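Local coordinates for protein putative tetR family transcription regulator (Shewanella loihica, PDB 3PPB) that probably binds DNA through an N-terminal helix-turn-helix domain and regulates transcription, as expected of a TetR-family dimer, at residues K10-A13 against I14-T17; T32-I35 against A36-G40; V120-Q123 against A124-G127; L129-I132 against A133-R137. All blocks are in the same frame, centred on the assembly; numbering follows the deposited sequence. Where two conformers were deposited one is given.

In the fold
The four contacts fall into two pairs, well separated in an all-helical chain. Contact 1, at the start of helix 10-24, and contact 2, in helix 32-39 of the predicted helix-turn-helix, have centres 9 Å apart and touch where Thr17 packs on Glu38 and Ala39. Contacts 3 and 4 sit on the consecutive helices 118-128 and 130-141, with centres 12 Å apart, and are joined by a probable hydrogen bond from Leu129 N to Ala124 O. Contact 4 lies across the chain's centre from contacts 1 and 2, its centre 38 Å from that of contact 2. Helix 53-74 is touched by all four. Tetraethylene glycol is bound about 3 Å from the side chain of Ile132.

Contact 1 of 4, residues K10-A13 against I14-T17; sequences KKQA and ILET
With CG anti to the backbone N (chi1 -166°) and a bend at chi2, Gln12 swings its amide along the helix toward Glu16, whose CG lies beside its own backbone N and whose chain then runs extended to meet it. Gln12 NE2 gives a long hydrogen bond of 3.3 Å to Glu16 OE2. The carboxylate oxygen lies in the amide plane and accepts through its anti lone pair, while the amide and carboxylate planes are turned 60° apart. Below this bridge the aliphatic part of Glu16 rests on the backbone, its CB 3.3 Å from Gln12 O. The same carbonyl takes the Glu16 N-H at 2.9 Å, so one residue pair is joined through both backbone and side chain. The other arm of the Gln12 amide, OE1, approaches Leu15 CD1 at 4.1 Å, and the two side chains cross at about a right angle.

At the next residue, Ala13 O accepts two bonds: Thr17 OG1 at 2.9 Å and Thr17 N at 3.0 Å, reaching it from opposite faces of the carbonyl plane. This folds the hydroxyl back onto its own helix, leaving CG2 to pack against helix 32-39. Ile14 is the buried member, reaching Ile35, Leu46 and Leu56, while Leu15 lies on Phe50 and Leu56. The polar i to i+4 bridge and the aliphatic packing of Ile14 and Leu15 are consistent with the first helix of the three-helical, probably DNA-binding domain of the TetR family.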
ATOM      1  N   LYS A  10       0.863  20.579 -25.102  1.00 63.57           N
ATOM      2  CA  LYS A  10       1.082  21.327 -23.859  1.00 61.00           C
ATOM      3  C   LYS A  10       0.549  20.549 -22.674  1.00 59.92           C
ATOM      4  O   LYS A  10       1.267  20.364 -21.694  1.00 58.87           O
ATOM      5  CB  LYS A  10       0.425  22.719 -23.930  1.00 64.04           C
ATOM      6  CG  LYS A  10       1.159  23.726 -24.808  1.00 62.27           C
ATOM      7  CD  LYS A  10       0.389  25.022 -24.829  1.00 63.76           C
ATOM      8  CE  LYS A  10       1.074  26.118 -25.580  1.00 68.19           C
ATOM      9  NZ  LYS A  10       0.184  27.310 -25.734  1.00 70.92           N
ATOM     10  N   LYS A  11      -0.693  20.061 -22.780  1.00 55.02           N
ATOM     11  CA  LYS A  11      -1.351  19.262 -21.755  1.00 53.10           C
ATOM     12  C   LYS A  11      -0.544  18.008 -21.442  1.00 55.19           C
ATOM     13  O   LYS A  11      -0.399  17.689 -20.263  1.00 54.65           O
ATOM     14  CB  LYS A  11      -2.783  18.895 -22.176  1.00 55.41           C
ATOM     15  CG  LYS A  11      -3.739  18.721 -20.991  1.00 54.80           C
ATOM     16  CD  LYS A  11      -5.078  18.147 -21.436  1.00 51.73           C
ATOM     17  CE  LYS A  11      -5.986  17.834 -20.281  1.00 63.17           C
ATOM     18  NZ  LYS A  11      -7.222  17.140 -20.728  1.00 71.15           N
ATOM     19  N   GLN A  12       0.035  17.342 -22.468  1.00 51.69           N
ATOM     20  CA  GLN A  12       0.821  16.104 -22.278  1.00 50.72           C
ATOM     21  C   GLN A  12       2.143  16.374 -21.576  1.00 54.51           C
ATOM     22  O   GLN A  12       2.543  15.563 -20.745  1.00 52.71           O
ATOM     23  CB  GLN A  12       1.069  15.360 -23.605  1.00 52.36           C
ATOM     24  CG  GLN A  12       1.570  13.914 -23.472  1.00 64.66           C
ATOM     25  CD  GLN A  12       0.709  13.010 -22.609  1.00 83.03           C
ATOM     26  OE1 GLN A  12      -0.528  13.128 -22.547  1.00 79.94           O
ATOM     27  NE2 GLN A  12       1.356  12.061 -21.947  1.00 69.30           N
ATOM     28  N   ALA A  13       2.817  17.499 -21.904  1.00 52.74           N
ATOM     29  CA  ALA A  13       4.074  17.903 -21.262  1.00 52.33           C
ATOM     30  C   ALA A  13       3.842  18.131 -19.757  1.00 53.53           C
ATOM     31  O   ALA A  13       4.667  17.707 -18.947  1.00 52.38           O
ATOM     32  CB  ALA A  13       4.619  19.171 -21.916  1.00 54.66           C
ATOM     33  N   ILE A  14       2.687  18.757 -19.395  1.00 47.76           N
ATOM     34  CA  ILE A  14       2.301  19.021 -18.008  1.00 46.22           C
ATOM     35  C   ILE A  14       2.073  17.689 -17.284  1.00 49.54           C
ATOM     36  O   ILE A  14       2.689  17.461 -16.241  1.00 48.46           O
ATOM     37  CB  ILE A  14       1.062  19.953 -17.891  1.00 48.89           C
ATOM     38  CG1 ILE A  14       1.396  21.389 -18.363  1.00 50.01           C
ATOM     39  CG2 ILE A  14       0.518  19.944 -16.439  1.00 47.33           C
ATOM     40  CD1 ILE A  14       0.193  22.206 -18.899  1.00 58.55           C
ATOM     41  N   LEU A  15       1.228  16.805 -17.858  1.00 45.88           N
ATOM     42  CA  LEU A  15       0.900  15.501 -17.273  1.00 44.01           C
ATOM     43  C   LEU A  15       2.153  14.639 -17.040  1.00 46.98           C
ATOM     44  O   LEU A  15       2.343  14.157 -15.928  1.00 45.19           O
ATOM     45  CB  LEU A  15      -0.107  14.770 -18.155  1.00 43.88           C
ATOM     46  CG  LEU A  15      -1.545  15.250 -18.050  1.00 48.10           C
ATOM     47  CD1 LEU A  15      -2.344  14.836 -19.279  1.00 48.76           C
ATOM     48  CD2 LEU A  15      -2.214  14.728 -16.782  1.00 46.81           C
ATOM     49  N   GLU A  16       3.036  14.523 -18.052  1.00 45.33           N
ATOM     50  CA  GLU A  16       4.304  13.768 -17.998  1.00 44.42           C
ATOM     51  C   GLU A  16       5.288  14.347 -16.969  1.00 46.27           C
ATOM     52  O   GLU A  16       5.971  13.583 -16.284  1.00 44.92           O
ATOM     53  CB  GLU A  16       4.991  13.762 -19.379  1.00 46.67           C
ATOM     54  CG  GLU A  16       4.400  12.776 -20.370  1.00 57.02           C
ATOM     55  CD  GLU A  16       5.167  12.647 -21.670  1.00 81.77           C
ATOM     56  OE1 GLU A  16       6.418  12.717 -21.637  1.00 77.18           O
ATOM     57  OE2 GLU A  16       4.517  12.438 -22.720  1.00 79.20           O
ATOM     58  N   THR A  17       5.397  15.688 -16.901  1.00 42.73           N
ATOM     59  CA  THR A  17       6.304  16.379 -15.970  1.00 42.62           C
ATOM     60  C   THR A  17       5.759  16.215 -14.546  1.00 45.29           C
ATOM     61  O   THR A  17       6.547  15.938 -13.638  1.00 44.52           O
ATOM     62  CB  THR A  17       6.507  17.860 -16.368  1.00 48.71           C
ATOM     63  OG1 THR A  17       7.265  17.956 -17.583  1.00 51.15           O
ATOM     64  CG2 THR A  17       7.201  18.658 -15.297  1.00 45.57           C
TER

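Contact 2 of 4, residues T32-I35 against A36-G40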
ATOM      1  N   THR A  32       3.199  24.105  -8.564  1.00 51.54           N
ATOM      2  CA  THR A  32       2.689  24.268  -9.931  1.00 50.20           C
ATOM      3  C   THR A  32       3.708  25.033 -10.798  1.00 52.38           C
ATOM      4  O   THR A  32       3.780  24.771 -12.004  1.00 51.91           O
ATOM      5  CB  THR A  32       1.331  24.974  -9.923  1.00 55.00           C
ATOM      6  OG1 THR A  32       1.354  25.981  -8.933  1.00 55.60           O
ATOM      7  CG2 THR A  32       0.176  24.033  -9.629  1.00 50.85           C
ATOM      8  N   ALA A  33       4.503  25.960 -10.182  1.00 47.65           N
ATOM      9  CA  ALA A  33       5.549  26.749 -10.869  1.00 47.46           C
ATOM     10  C   ALA A  33       6.637  25.814 -11.387  1.00 50.16           C
ATOM     11  O   ALA A  33       7.007  25.895 -12.562  1.00 50.71           O
ATOM     12  CB  ALA A  33       6.147  27.802  -9.935  1.00 48.82           C
ATOM     13  N   THR A  34       7.089  24.876 -10.531  1.00 45.24           N
ATOM     14  CA  THR A  34       8.071  23.856 -10.901  1.00 44.77           C
ATOM     15  C   THR A  34       7.524  22.996 -12.040  1.00 48.26           C
ATOM     16  O   THR A  34       8.243  22.788 -13.009  1.00 50.65           O
ATOM     17  CB  THR A  34       8.448  22.995  -9.698  1.00 48.18           C
ATOM     18  OG1 THR A  34       8.932  23.823  -8.650  1.00 48.05           O
ATOM     19  CG2 THR A  34       9.495  21.949 -10.040  1.00 47.69           C
ATOM     20  N   ILE A  35       6.260  22.540 -11.955  1.00 43.14           N
ATOM     21  CA  ILE A  35       5.636  21.700 -12.992  1.00 41.82           C
ATOM     22  C   ILE A  35       5.644  22.436 -14.323  1.00 48.60           C
ATOM     23  O   ILE A  35       6.119  21.875 -15.312  1.00 48.87           O
ATOM     24  CB  ILE A  35       4.194  21.231 -12.645  1.00 42.90           C
ATOM     25  CG1 ILE A  35       4.150  20.416 -11.319  1.00 41.58           C
ATOM     26  CG2 ILE A  35       3.595  20.430 -13.822  1.00 41.93           C
ATOM     27  CD1 ILE A  35       2.689  20.093 -10.751  1.00 37.65           C
ATOM     28  N   ALA A  36       5.123  23.687 -14.338  1.00 47.49           N
ATOM     29  CA  ALA A  36       5.032  24.531 -15.531  1.00 49.65           C
ATOM     30  C   ALA A  36       6.399  24.721 -16.177  1.00 56.79           C
ATOM     31  O   ALA A  36       6.531  24.459 -17.377  1.00 59.11           O
ATOM     32  CB  ALA A  36       4.421  25.882 -15.183  1.00 51.57           C
ATOM     33  N   ARG A  37       7.419  25.126 -15.378  1.00 52.49           N
ATOM     34  CA  ARG A  37       8.791  25.353 -15.835  1.00 52.84           C
ATOM     35  C   ARG A  37       9.394  24.096 -16.449  1.00 57.09           C
ATOM     36  O   ARG A  37       9.869  24.143 -17.592  1.00 57.04           O
ATOM     37  CB  ARG A  37       9.676  25.833 -14.674  1.00 53.67           C
ATOM     38  CG  ARG A  37      11.103  26.223 -15.097  1.00 61.83           C
ATOM     39  CD  ARG A  37      11.965  26.697 -13.939  1.00 65.87           C
ATOM     40  NE  ARG A  37      12.155  25.676 -12.900  1.00 64.99           N
ATOM     41  CZ  ARG A  37      11.549  25.696 -11.718  1.00 70.76           C
ATOM     42  NH1 ARG A  37      10.698  26.671 -11.416  1.00 57.57           N
ATOM     43  NH2 ARG A  37      11.782  24.739 -10.831  1.00 57.29           N
ATOM     44  N   GLU A  38       9.360  22.970 -15.701  1.00 52.99           N
ATOM     45  CA  GLU A  38       9.914  21.708 -16.174  1.00 53.06           C
ATOM     46  C   GLU A  38       9.185  21.231 -17.447  1.00 56.56           C
ATOM     47  O   GLU A  38       9.819  20.599 -18.285  1.00 57.14           O
ATOM     48  CB  GLU A  38       9.879  20.642 -15.074  1.00 53.63           C
ATOM     49  CG  GLU A  38      10.764  20.935 -13.877  1.00 68.41           C
ATOM     50  CD  GLU A  38      12.219  20.571 -14.060  1.00 99.51           C
ATOM     51  OE1 GLU A  38      12.930  21.301 -14.788  1.00 98.97           O
ATOM     52  OE2 GLU A  38      12.651  19.560 -13.461  1.00 99.99           O
ATOM     53  N   ALA A  39       7.888  21.570 -17.612  1.00 52.46           N
ATOM     54  CA  ALA A  39       7.099  21.188 -18.796  1.00 51.95           C
ATOM     55  C   ALA A  39       7.385  22.133 -19.966  1.00 57.27           C
ATOM     56  O   ALA A  39       7.221  21.747 -21.127  1.00 55.82           O
ATOM     57  CB  ALA A  39       5.598  21.180 -18.476  1.00 51.52           C
ATOM     58  N   GLY A  40       7.826  23.348 -19.642  1.00 55.94           N
ATOM     59  CA  GLY A  40       8.122  24.379 -20.623  1.00 58.10           C
ATOM     60  C   GLY A  40       6.871  25.129 -21.028  1.00 63.94           C
ATOM     61  O   GLY A  40       6.699  25.449 -22.207  1.00 63.91           O
TER
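The Arg37 side chain doubles back over the preceding turn, laying one face of its guanidinium over Thr34 CA, with CZ 4.0 Å away. Its CG stands anti to the backbone N (chi1 -174°), and the bend at chi3 turns the group back along the helix. NH2 ends 3.7 Å from Thr34 CG2, a packing contact; the Thr34 hydroxyl instead hydrogen-bonds to Ser31 OG. Thr34 CG2 also lies 4.2 Å from Glu38 CG, the two side chains running side by side in the same direction. Glu38 CG is closer still to the backbone, 3.2 Å from Thr34 O, which accepts the Glu38 N-H at 2.9 Å in a nearly straight bond (171°). At the last turn, Ala39 N reaches Ile35 O at 2.9 Å with a more bent N-H (140°). There the helix closes in a Schellman motif: Gly40, with positive phi, is the C-prime residue, and Val41 N turns back to Ala36 O. This helix is the first of the predicted helix-turn-helix; Ile35 packs on Phe22, Leu46 and Leu56, Glu38 and Ala39 lie against Thr17 of helix 10-24, and Ala36 meets Thr43 at the start of helix 43-49.

Contact 3 of 4, residues V120-Q123 against A124-G127; sequences VRDQ and AMHG
Asp122 and His126 meet most closely through the backbone: His126 N bonds to Asp122 O at 2.8 Å and almost straight (174°), whereas their side chains run side by side more loosely. The ring sits over this turn because His126 CG stands beside its backbone N (chi1 -51°), bringing ND1 to 3.3 Å from Asp122 O. Asp122 OD1 is 4.2 Å from His126 CE1, with carboxylate and ring planes 40° apart. Met125, a selenomethionine, places CB 4.2 Å above the centre of the His126 ring and bends at chi3, so that CE comes 4.2 Å from Asp122 OD1. The buried residues are Ala124, which packs on Phe61 of helix 53-74, and Arg121, whose guanidinium has a long, weak ion pair with Asp170 of the second subunit. On the exposed side, the placing of the Gln123 amide is doubtful, and the Gly127 N bond to Gln123 O at 2.9 Å is weak. The helix widens here into a pi-type turn at 124-127, where Leu129 N probably bonds to Ala124 O, near the end of helix 118-128 in the TetR-like all-helical fold, just before the chain continues into helix 130-141.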
ATOM      1  N   VAL A 120     -12.536   9.842  -6.286  1.00 43.08           N
ATOM      2  CA  VAL A 120     -11.671   9.579  -7.448  1.00 41.91           C
ATOM      3  C   VAL A 120     -11.121   8.141  -7.364  1.00 41.55           C
ATOM      4  O   VAL A 120     -11.078   7.459  -8.385  1.00 41.15           O
ATOM      5  CB  VAL A 120     -10.556  10.645  -7.586  1.00 45.61           C
ATOM      6  CG1 VAL A 120      -9.554  10.291  -8.685  1.00 45.04           C
ATOM      7  CG2 VAL A 120     -11.164  12.014  -7.853  1.00 46.15           C
ATOM      8  N   ARG A 121     -10.749   7.680  -6.152  1.00 35.46           N
ATOM      9  CA  ARG A 121     -10.280   6.313  -5.933  1.00 35.61           C
ATOM     10  C   ARG A 121     -11.410   5.325  -6.262  1.00 42.17           C
ATOM     11  O   ARG A 121     -11.135   4.255  -6.817  1.00 41.18           O
ATOM     12  CB  ARG A 121      -9.771   6.110  -4.495  1.00 36.32           C
ATOM     13  CG  ARG A 121      -8.423   6.797  -4.219  1.00 44.56           C
ATOM     14  CD  ARG A 121      -7.755   6.341  -2.931  1.00 46.90           C
ATOM     15  NE  ARG A 121      -8.428   6.823  -1.716  1.00 60.26           N
ATOM     16  CZ  ARG A 121      -9.119   6.048  -0.875  1.00 69.49           C
ATOM     17  NH1 ARG A 121      -9.249   4.746  -1.111  1.00 58.44           N
ATOM     18  NH2 ARG A 121      -9.691   6.572   0.201  1.00 44.92           N
ATOM     19  N   ASP A 122     -12.689   5.728  -5.989  1.00 41.13           N
ATOM     20  CA  ASP A 122     -13.893   4.942  -6.282  1.00 41.63           C
ATOM     21  C   ASP A 122     -14.113   4.826  -7.787  1.00 43.52           C
ATOM     22  O   ASP A 122     -14.487   3.748  -8.252  1.00 42.40           O
ATOM     23  CB  ASP A 122     -15.143   5.564  -5.610  1.00 44.95           C
ATOM     24  CG  ASP A 122     -15.223   5.393  -4.102  1.00 55.75           C
ATOM     25  OD1 ASP A 122     -14.501   4.519  -3.556  1.00 54.39           O
ATOM     26  OD2 ASP A 122     -16.026   6.115  -3.467  1.00 66.92           O
ATOM     27  N   GLN A 123     -13.891   5.938  -8.537  1.00 41.26           N
ATOM     28  CA  GLN A 123     -14.051   5.952  -9.994  0.50 41.94           C
ATOM     29  C   GLN A 123     -13.049   4.982 -10.629  1.00 44.43           C
ATOM     30  O   GLN A 123     -13.408   4.267 -11.562  1.00 45.07           O
ATOM     31  CB  GLN A 123     -13.909   7.384 -10.569  0.50 44.09           C
ATOM     32  CG  GLN A 123     -13.906   7.509 -12.113  0.50 56.83           C
ATOM     33  CD  GLN A 123     -15.059   6.845 -12.848  0.50 69.30           C
ATOM     34  OE1 GLN A 123     -16.221   6.898 -12.431  0.50 67.19           O
ATOM     35  NE2 GLN A 123     -14.765   6.250 -13.998  0.50 54.51           N
ATOM     36  N   ALA A 124     -11.820   4.929 -10.103  1.00 37.68           N
ATOM     37  CA  ALA A 124     -10.805   4.011 -10.599  1.00 36.42           C
ATOM     38  C   ALA A 124     -11.186   2.546 -10.273  1.00 41.41           C
ATOM     39  O   ALA A 124     -11.062   1.676 -11.135  1.00 38.81           O
ATOM     40  CB  ALA A 124      -9.457   4.355  -9.995  1.00 35.82           C
HETATM   41  N   MSE A 125     -11.669   2.299  -9.042  1.00 41.28           N
HETATM   42  CA  MSE A 125     -12.022   0.979  -8.525  1.00 43.64           C
HETATM   43  C   MSE A 125     -13.250   0.370  -9.212  1.00 47.20           C
HETATM   44  O   MSE A 125     -13.169  -0.761  -9.703  1.00 45.30           O
HETATM   45  CB  MSE A 125     -12.277   1.071  -7.013  1.00 47.56           C
HETATM   46  CG  MSE A 125     -12.219  -0.272  -6.282  1.00 56.96           C
HETATM   47 SE   MSE A 125     -12.936  -0.155  -4.435  0.75 68.20          SE
HETATM   48  CE  MSE A 125     -11.806   1.355  -3.716  1.00 65.09           C
ATOM     49  N   HIS A 126     -14.379   1.093  -9.225  1.00 44.97           N
ATOM     50  CA  HIS A 126     -15.639   0.568  -9.765  1.00 45.78           C
ATOM     51  C   HIS A 126     -15.870   0.943 -11.225  1.00 46.73           C
ATOM     52  O   HIS A 126     -16.684   0.289 -11.888  1.00 47.27           O
ATOM     53  CB  HIS A 126     -16.823   1.034  -8.894  1.00 48.64           C
ATOM     54  CG  HIS A 126     -16.606   0.766  -7.435  1.00 52.84           C
ATOM     55  ND1 HIS A 126     -16.560   1.798  -6.512  1.00 55.60           N
ATOM     56  CD2 HIS A 126     -16.332  -0.400  -6.800  1.00 54.86           C
ATOM     57  CE1 HIS A 126     -16.306   1.223  -5.345  1.00 55.03           C
ATOM     58  NE2 HIS A 126     -16.144  -0.096  -5.473  1.00 54.72           N
ATOM     59  N   GLY A 127     -15.159   1.955 -11.724  1.00 40.39           N
ATOM     60  CA  GLY A 127     -15.331   2.387 -13.105  1.00 40.82           C
ATOM     61  C   GLY A 127     -14.296   1.770 -14.012  1.00 44.52           C
ATOM     62  O   GLY A 127     -14.582   0.804 -14.733  1.00 46.59           O
TER

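Contact 4 of 4, residues L129-I132 against A133-R137; sequences LGFI and AELIR
Leu135 CD1 comes in at the edge of the Phe131 ring, near its plane, and touches CD2 at 4.0 Å. Phe131 holds CG between its backbone N and carbonyl carbon (chi1 73°), a crowded position that presents the ring edge to Leu135 and one ring face to its own neighbour. That face is taken by Ile132 CG1, 3.8 Å above the plane and offset toward the rim. A second aliphatic pair lies further round the helix: Ile132 CG2 meets Ile136 CD1 at 4.0 Å, the two side chains crossing at a slant. Ile136 CG1 also rests 3.4 Å from Ile132 O, a carbonyl that accepts the Ile136 N-H at 3.0 Å.

These pairs occupy the first turns of helix 130-141, which starts right behind helix 118-128 in the TetR-like fold. Glu134 N reaches Gly130 O in only a weak bond of 3.4 Å, while Leu135 N is held at ordinary length by Phe131 O. Leu129 has left helical backbone angles, and its carbonyl receives Ile132 N in a tighter turn.

Outside the apolar strip, Glu134 OE2 is bonded to Gln138 NE2; a weak salt bridge from Glu134 OE1 to Arg137 NE is doubtful, resting on one of two arginine conformers. Beyond this shell, Leu89 of helix 82-99 touches both Phe131 and Leu135, Ile72 and Gln73 of helix 53-74 border Phe131, and Ile150 and Met153 of helix 150-170 lie against Ile136. A bound tetraethylene glycol approaches the side chain of Ile132 to about 3 Å.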
ATOM      1  N   LEU A 129     -11.637  -0.112 -13.209  1.00 36.76           N
ATOM      2  CA  LEU A 129     -11.328  -1.503 -12.890  1.00 36.31           C
ATOM      3  C   LEU A 129     -12.577  -2.283 -12.458  1.00 41.75           C
ATOM      4  O   LEU A 129     -12.473  -3.274 -11.733  1.00 41.87           O
ATOM      5  CB  LEU A 129     -10.215  -1.563 -11.839  1.00 35.44           C
ATOM      6  CG  LEU A 129      -8.870  -0.948 -12.323  1.00 40.15           C
ATOM      7  CD1 LEU A 129      -8.039  -0.495 -11.172  1.00 39.85           C
ATOM      8  CD2 LEU A 129      -8.092  -1.922 -13.222  1.00 41.78           C
ATOM      9  N   GLY A 130     -13.742  -1.865 -12.983  1.00 39.20           N
ATOM     10  CA  GLY A 130     -15.030  -2.503 -12.732  1.00 38.61           C
ATOM     11  C   GLY A 130     -15.074  -3.971 -13.131  1.00 41.80           C
ATOM     12  O   GLY A 130     -15.806  -4.772 -12.527  1.00 40.66           O
ATOM     13  N   PHE A 131     -14.276  -4.349 -14.159  1.00 38.01           N
ATOM     14  CA  PHE A 131     -14.231  -5.727 -14.660  1.00 38.00           C
ATOM     15  C   PHE A 131     -13.707  -6.694 -13.585  1.00 40.48           C
ATOM     16  O   PHE A 131     -14.005  -7.886 -13.668  1.00 40.33           O
ATOM     17  CB  PHE A 131     -13.383  -5.840 -15.947  1.00 40.14           C
ATOM     18  CG  PHE A 131     -11.888  -5.712 -15.754  1.00 41.54           C
ATOM     19  CD1 PHE A 131     -11.268  -4.469 -15.805  1.00 44.91           C
ATOM     20  CD2 PHE A 131     -11.104  -6.834 -15.505  1.00 43.97           C
ATOM     21  CE1 PHE A 131      -9.892  -4.351 -15.603  1.00 46.13           C
ATOM     22  CE2 PHE A 131      -9.729  -6.715 -15.290  1.00 46.67           C
ATOM     23  CZ  PHE A 131      -9.132  -5.475 -15.344  1.00 44.99           C
ATOM     24  N   ILE A 132     -12.906  -6.190 -12.608  1.00 34.97           N
ATOM     25  CA  ILE A 132     -12.330  -7.036 -11.550  1.00 33.13           C
ATOM     26  C   ILE A 132     -13.448  -7.599 -10.684  1.00 34.77           C
ATOM     27  O   ILE A 132     -13.471  -8.815 -10.467  1.00 33.84           O
ATOM     28  CB  ILE A 132     -11.239  -6.327 -10.703  1.00 35.08           C
ATOM     29  CG1 ILE A 132      -9.984  -6.048 -11.568  1.00 36.23           C
ATOM     30  CG2 ILE A 132     -10.865  -7.176  -9.474  1.00 32.24           C
ATOM     31  CD1 ILE A 132      -8.888  -5.165 -10.869  1.00 45.47           C
ATOM     32  N   ALA A 133     -14.376  -6.748 -10.216  1.00 30.25           N
ATOM     33  CA  ALA A 133     -15.526  -7.192  -9.420  1.00 31.27           C
ATOM     34  C   ALA A 133     -16.413  -8.151 -10.243  1.00 36.50           C
ATOM     35  O   ALA A 133     -16.972  -9.075  -9.673  1.00 36.01           O
ATOM     36  CB  ALA A 133     -16.346  -5.991  -8.946  1.00 32.34           C
ATOM     37  N   GLU A 134     -16.514  -7.944 -11.581  1.00 33.09           N
ATOM     38  CA  GLU A 134     -17.317  -8.824 -12.423  1.00 34.70           C
ATOM     39  C   GLU A 134     -16.693 -10.225 -12.487  1.00 38.79           C
ATOM     40  O   GLU A 134     -17.420 -11.219 -12.399  1.00 38.46           O
ATOM     41  CB  GLU A 134     -17.523  -8.235 -13.819  1.00 37.05           C
ATOM     42  CG  GLU A 134     -18.437  -9.061 -14.733  1.00 56.37           C
ATOM     43  CD  GLU A 134     -19.759  -9.575 -14.179  1.00 88.21           C
ATOM     44  OE1 GLU A 134     -20.428  -8.839 -13.412  1.00 83.31           O
ATOM     45  OE2 GLU A 134     -20.141 -10.713 -14.543  1.00 85.78           O
ATOM     46  N   LEU A 135     -15.354 -10.302 -12.568  1.00 34.07           N
ATOM     47  CA  LEU A 135     -14.665 -11.595 -12.567  1.00 32.97           C
ATOM     48  C   LEU A 135     -14.814 -12.294 -11.221  1.00 32.89           C
ATOM     49  O   LEU A 135     -15.012 -13.513 -11.200  1.00 29.64           O
ATOM     50  CB  LEU A 135     -13.194 -11.453 -12.937  1.00 33.22           C
ATOM     51  CG  LEU A 135     -12.947 -11.125 -14.419  1.00 41.06           C
ATOM     52  CD1 LEU A 135     -11.513 -10.736 -14.633  1.00 40.25           C
ATOM     53  CD2 LEU A 135     -13.342 -12.292 -15.331  1.00 45.18           C
ATOM     54  N   ILE A 136     -14.765 -11.537 -10.100  1.00 29.42           N
ATOM     55  CA  ILE A 136     -14.975 -12.118  -8.766  1.00 29.76           C
ATOM     56  C   ILE A 136     -16.409 -12.694  -8.690  1.00 35.00           C
ATOM     57  O   ILE A 136     -16.562 -13.837  -8.242  1.00 35.08           O
ATOM     58  CB  ILE A 136     -14.684 -11.126  -7.608  1.00 32.31           C
ATOM     59  CG1 ILE A 136     -13.217 -10.629  -7.648  1.00 31.83           C
ATOM     60  CG2 ILE A 136     -15.039 -11.750  -6.253  1.00 31.49           C
ATOM     61  CD1 ILE A 136     -12.969  -9.330  -6.811  1.00 37.12           C
ATOM     62  N   ARG A 137     -17.437 -11.925  -9.148  1.00 32.65           N
ATOM     63  CA  ARG A 137     -18.843 -12.362  -9.165  0.50 33.44           C
ATOM     64  C   ARG A 137     -18.989 -13.654  -9.968  1.00 38.37           C
ATOM     65  O   ARG A 137     -19.693 -14.574  -9.537  1.00 38.58           O
ATOM     66  CB  ARG A 137     -19.763 -11.269  -9.738  0.50 34.50           C
ATOM     67  CG  ARG A 137     -20.072 -10.148  -8.760  0.50 43.66           C
ATOM     68  CD  ARG A 137     -21.156  -9.221  -9.285  0.50 52.90           C
ATOM     69  NE  ARG A 137     -20.608  -8.098 -10.050  0.50 57.78           N
ATOM     70  CZ  ARG A 137     -20.311  -6.908  -9.535  0.50 68.44           C
ATOM     71  NH1 ARG A 137     -20.515  -6.664  -8.245  0.50 55.97           N
ATOM     72  NH2 ARG A 137     -19.814  -5.952 -10.305  0.50 50.88           N
TER